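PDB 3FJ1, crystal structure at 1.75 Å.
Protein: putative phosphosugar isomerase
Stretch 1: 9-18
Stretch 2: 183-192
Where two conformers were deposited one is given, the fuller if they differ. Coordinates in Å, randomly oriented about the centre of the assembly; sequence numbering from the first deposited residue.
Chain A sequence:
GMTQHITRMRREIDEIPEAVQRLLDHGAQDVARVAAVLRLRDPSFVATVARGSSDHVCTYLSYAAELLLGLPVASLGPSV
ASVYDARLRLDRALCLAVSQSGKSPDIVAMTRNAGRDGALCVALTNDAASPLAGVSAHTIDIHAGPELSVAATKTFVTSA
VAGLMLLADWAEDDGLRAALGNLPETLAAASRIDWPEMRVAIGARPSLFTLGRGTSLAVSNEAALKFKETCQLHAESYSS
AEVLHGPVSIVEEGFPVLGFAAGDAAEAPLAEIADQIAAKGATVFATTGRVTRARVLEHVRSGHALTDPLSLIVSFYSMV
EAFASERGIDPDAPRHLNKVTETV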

# COMPACT_ATOMS: atom_id res chain seq x y z
N MSE A 9 27.69 -0.45 -1.75
CA MSE A 9 26.60 0.18 -0.99
C MSE A 9 27.14 1.35 -0.20
O MSE A 9 26.57 2.44 -0.21
N ARG A 10 28.26 1.14 0.49
CA ARG A 10 28.87 2.24 1.27
C ARG A 10 29.36 3.38 0.38
O ARG A 10 29.20 4.54 0.74
N ARG A 11 29.98 3.05 -0.75
CA ARG A 11 30.45 4.08 -1.68
C ARG A 11 29.26 4.98 -2.05
O ARG A 11 29.37 6.19 -2.09
N GLU A 12 28.12 4.35 -2.30
CA GLU A 12 27.02 5.13 -2.78
C GLU A 12 26.38 5.95 -1.64
O GLU A 12 26.00 7.09 -1.87
N ILE A 13 26.36 5.42 -0.42
CA ILE A 13 25.91 6.18 0.74
C ILE A 13 26.81 7.42 0.94
O ILE A 13 26.30 8.52 1.24
N ASP A 14 28.12 7.28 0.76
CA ASP A 14 29.02 8.42 0.95
C ASP A 14 28.94 9.43 -0.20
O ASP A 14 29.44 10.55 -0.09
N GLU A 15 28.34 9.02 -1.31
CA GLU A 15 28.05 9.96 -2.42
C GLU A 15 26.69 10.65 -2.32
O GLU A 15 26.44 11.55 -3.11
N ILE A 16 25.82 10.23 -1.38
CA ILE A 16 24.48 10.82 -1.27
C ILE A 16 24.50 12.35 -1.06
O ILE A 16 23.82 13.07 -1.78
N PRO A 17 25.28 12.86 -0.09
CA PRO A 17 25.30 14.33 0.05
C PRO A 17 25.67 15.13 -1.23
O PRO A 17 24.98 16.12 -1.54
N GLU A 18 26.71 14.71 -1.98
CA GLU A 18 27.11 15.42 -3.19
C GLU A 18 26.11 15.23 -4.33
O GLU A 18 25.96 16.12 -5.17
N LEU A 183 20.36 20.26 2.90
CA LEU A 183 20.39 18.81 2.96
C LEU A 183 21.75 18.14 2.80
O LEU A 183 21.98 17.15 3.46
N PRO A 184 22.60 18.61 1.87
CA PRO A 184 23.92 17.98 1.77
C PRO A 184 24.65 17.93 3.13
O PRO A 184 25.19 16.90 3.48
N GLU A 185 24.59 19.02 3.90
CA GLU A 185 25.20 19.07 5.24
C GLU A 185 24.53 18.07 6.18
O GLU A 185 25.21 17.27 6.83
N THR A 186 23.20 18.14 6.25
CA THR A 186 22.40 17.28 7.11
C THR A 186 22.67 15.82 6.78
O THR A 186 22.85 15.00 7.70
N LEU A 187 22.70 15.49 5.49
CA LEU A 187 22.83 14.08 5.07
C LEU A 187 24.24 13.57 5.25
O LEU A 187 24.44 12.37 5.53
N ALA A 188 25.21 14.47 5.14
CA ALA A 188 26.60 14.11 5.41
C ALA A 188 26.68 13.64 6.87
O ALA A 188 27.20 12.57 7.15
N ALA A 189 26.14 14.46 7.78
CA ALA A 189 26.08 14.14 9.21
C ALA A 189 25.35 12.82 9.43
O ALA A 189 25.87 11.90 10.09
N ALA A 190 24.13 12.70 8.85
CA ALA A 190 23.37 11.47 8.95
C ALA A 190 24.12 10.20 8.50
O ALA A 190 23.92 9.13 9.07
N SER A 191 24.97 10.31 7.48
CA SER A 191 25.67 9.15 6.97
C SER A 191 26.78 8.71 7.93
O SER A 191 27.30 7.62 7.78
N ARG A 192 27.14 9.55 8.89
CA ARG A 192 28.17 9.21 9.88
C ARG A 192 27.59 8.50 11.14
O ARG A 192 28.31 8.29 12.13

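Two helices far apart in sequence meet here in a small, nearly antiparallel contact, in which a proline ring and a few aliphatic side chains pack at one end and an arginine-to-carbonyl hydrogen bond ties the other. The angle between the N-to-C directions of helix 9-18 and helix 183-191 is 156°, their axes approach to 8.3 Å, and the two stretches together bury 315 Å². The backbone register is uneven: the CA atoms of Pro17 and Pro184 lie 4.3 Å apart, whereas those of Ile13 and Ser191 are separated by 6.9 Å, so the chains draw apart from the proline end toward the serine end.

Pro17 gives the largest covered area of any residue in the contact, 89 Å², although its CA-to-CB bond points sideways. With C-gamma exo pucker, its ring lies against backbone as much as against side chains. Pro17 CB is 3.5 Å from Pro184 O, and Pro17 CG is 3.6 Å from Ala188 N; these two backbone atoms are already joined by the helical bond from Ala188 N to Pro184 O, 2.9 Å, so the ring rests beside an intact turn. Apolar contacts extend the same patch, with Pro17 CG 4.0 Å from Ala188 CB and 4.3 Å from Leu187 CB. The first helix is kinked here: the nitrogens of Pro17 and Glu18 make no bond to the preceding turn, and in proline the ring closure leaves no amide hydrogen to donate.

The CA-to-CB bonds of Ile16 and Leu187 both point toward the opposing stretch, and the two side chains extend the apolar packing. Ile16 is m at chi1 and t at chi2, as is Leu187, and the closest approach is between Ile16 CG2 and Leu187 CD1 at 3.9 Å. Farther along, Ile13, also m and t, has a sideways CA-to-CB bond and brings its CG2 to 4.1 Å from Ser191 CB.

The polar end is centred on Ser191, whose CA-to-CB bond points toward the first helix and which has 65 Å² covered. Its p rotamer directs OG back to its own helix, where it donates to Ala188 O at 2.6 Å; Asp14 OD1 is 4.2 Å from Ser191 OG. The cross-stretch hydrogen bond instead uses the backbone: Arg10 NH2 donates to Ser191 O at 3.0 Å with an N-H...acceptor angle of 164°. That oxygen lies at the edge of the guanidinium, near its plane, as expected for an in-plane N-H donor.

The CA-to-CB bond of Arg10 points sideways, but the end of the side chain comes nearer through chi1 t, chi2 p and an off-rotamer chi3 of -139°. Asp14, one turn on and m at chi1, helps hold the guanidinium: Arg10 NE donates to Asp14 OD2 at 3.0 Å and 179°, and Arg10 NH2 to Asp14 OD1 at 2.7 Å and 164°, forming a salt bridge within the helix. NH2 thus serves both Asp14 and Ser191, while NH1 is hydrogen-bonded elsewhere in the structure.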

# COMPACT_ATOMS: atom_id res chain seq x y z
CB MSE A 9 25.94 -0.82 -0.04
CG MSE A 9 24.79 -0.24 0.71
SE MSE A 9 23.86 -1.58 1.78
CE MSE A 9 22.52 -0.43 2.65
CB ARG A 10 30.01 1.75 2.15
CG ARG A 10 30.55 2.84 3.11
CD ARG A 10 29.53 3.25 4.19
NE ARG A 10 29.51 4.69 4.41
CZ ARG A 10 28.75 5.30 5.31
NH1 ARG A 10 28.00 4.60 6.15
NH2 ARG A 10 28.79 6.61 5.42
CB ARG A 11 30.95 3.46 -2.99
CG ARG A 11 32.22 2.63 -2.92
CD ARG A 11 33.41 3.48 -2.87
NE ARG A 11 34.66 2.72 -2.88
CZ ARG A 11 35.82 3.21 -2.49
NH1 ARG A 11 35.90 4.45 -2.03
NH2 ARG A 11 36.91 2.45 -2.51
CB GLU A 12 26.13 4.28 -3.68
CG GLU A 12 26.96 3.92 -4.94
CD GLU A 12 26.31 2.98 -5.93
OE1 GLU A 12 25.10 2.71 -5.84
OE2 GLU A 12 27.03 2.53 -6.85
CB ILE A 13 25.88 5.32 2.03
CG1 ILE A 13 24.80 4.24 1.94
CG2 ILE A 13 25.65 6.20 3.26
CD1 ILE A 13 24.94 3.11 3.01
CB ASP A 14 30.44 7.94 1.17
CG ASP A 14 30.65 7.40 2.56
OD1 ASP A 14 30.07 7.97 3.51
OD2 ASP A 14 31.35 6.38 2.71
CB GLU A 15 28.05 9.23 -3.78
CG GLU A 15 29.39 8.65 -4.21
CD GLU A 15 29.33 7.66 -5.39
OE1 GLU A 15 28.23 7.21 -5.77
OE2 GLU A 15 30.44 7.31 -5.93
CB ILE A 16 23.57 10.12 -0.21
CG1 ILE A 16 23.10 8.73 -0.70
CG2 ILE A 16 22.32 10.99 0.17
CD1 ILE A 16 22.49 7.84 0.41
CB PRO A 17 26.32 14.55 1.17
CG PRO A 17 26.28 13.27 1.97
CD PRO A 17 26.10 12.20 0.94
CB GLU A 18 28.50 14.97 -3.68
CG GLU A 18 29.21 16.04 -4.50
CD GLU A 18 29.71 17.19 -3.63
OE1 GLU A 18 30.06 16.91 -2.46
OE2 GLU A 18 29.75 18.35 -4.10
CB LEU A 183 19.41 18.16 1.98
CG LEU A 183 18.00 17.91 2.51
CD1 LEU A 183 17.13 17.31 1.36
CD2 LEU A 183 17.99 17.00 3.75
CB PRO A 184 24.63 18.84 0.76
CG PRO A 184 23.51 19.36 -0.14
CD PRO A 184 22.39 19.63 0.81
CB GLU A 185 25.08 20.49 5.85
CG GLU A 185 25.76 20.68 7.20
CD GLU A 185 25.58 22.07 7.81
OE1 GLU A 185 24.44 22.59 7.89
OE2 GLU A 185 26.59 22.63 8.27
CB THR A 186 20.89 17.60 6.93
OG1 THR A 186 20.65 18.97 7.24
CG2 THR A 186 20.00 16.73 7.86
CB LEU A 187 22.33 13.85 3.64
CG LEU A 187 20.83 14.17 3.47
CD1 LEU A 187 20.37 13.88 2.02
CD2 LEU A 187 19.94 13.44 4.48
CB ALA A 188 27.52 15.28 5.17
CB ALA A 189 25.41 15.28 9.95
CB ALA A 190 22.04 11.61 8.13
CB SER A 191 26.29 9.45 5.60
OG SER A 191 27.34 10.39 5.68
CB ARG A 192 28.97 10.47 10.25
CG ARG A 192 29.77 11.05 9.06
CD ARG A 192 30.73 12.21 9.46
NE ARG A 192 30.04 13.49 9.69
CZ ARG A 192 29.84 14.46 8.77
NH1 ARG A 192 30.33 14.36 7.51
NH2 ARG A 192 29.18 15.58 9.10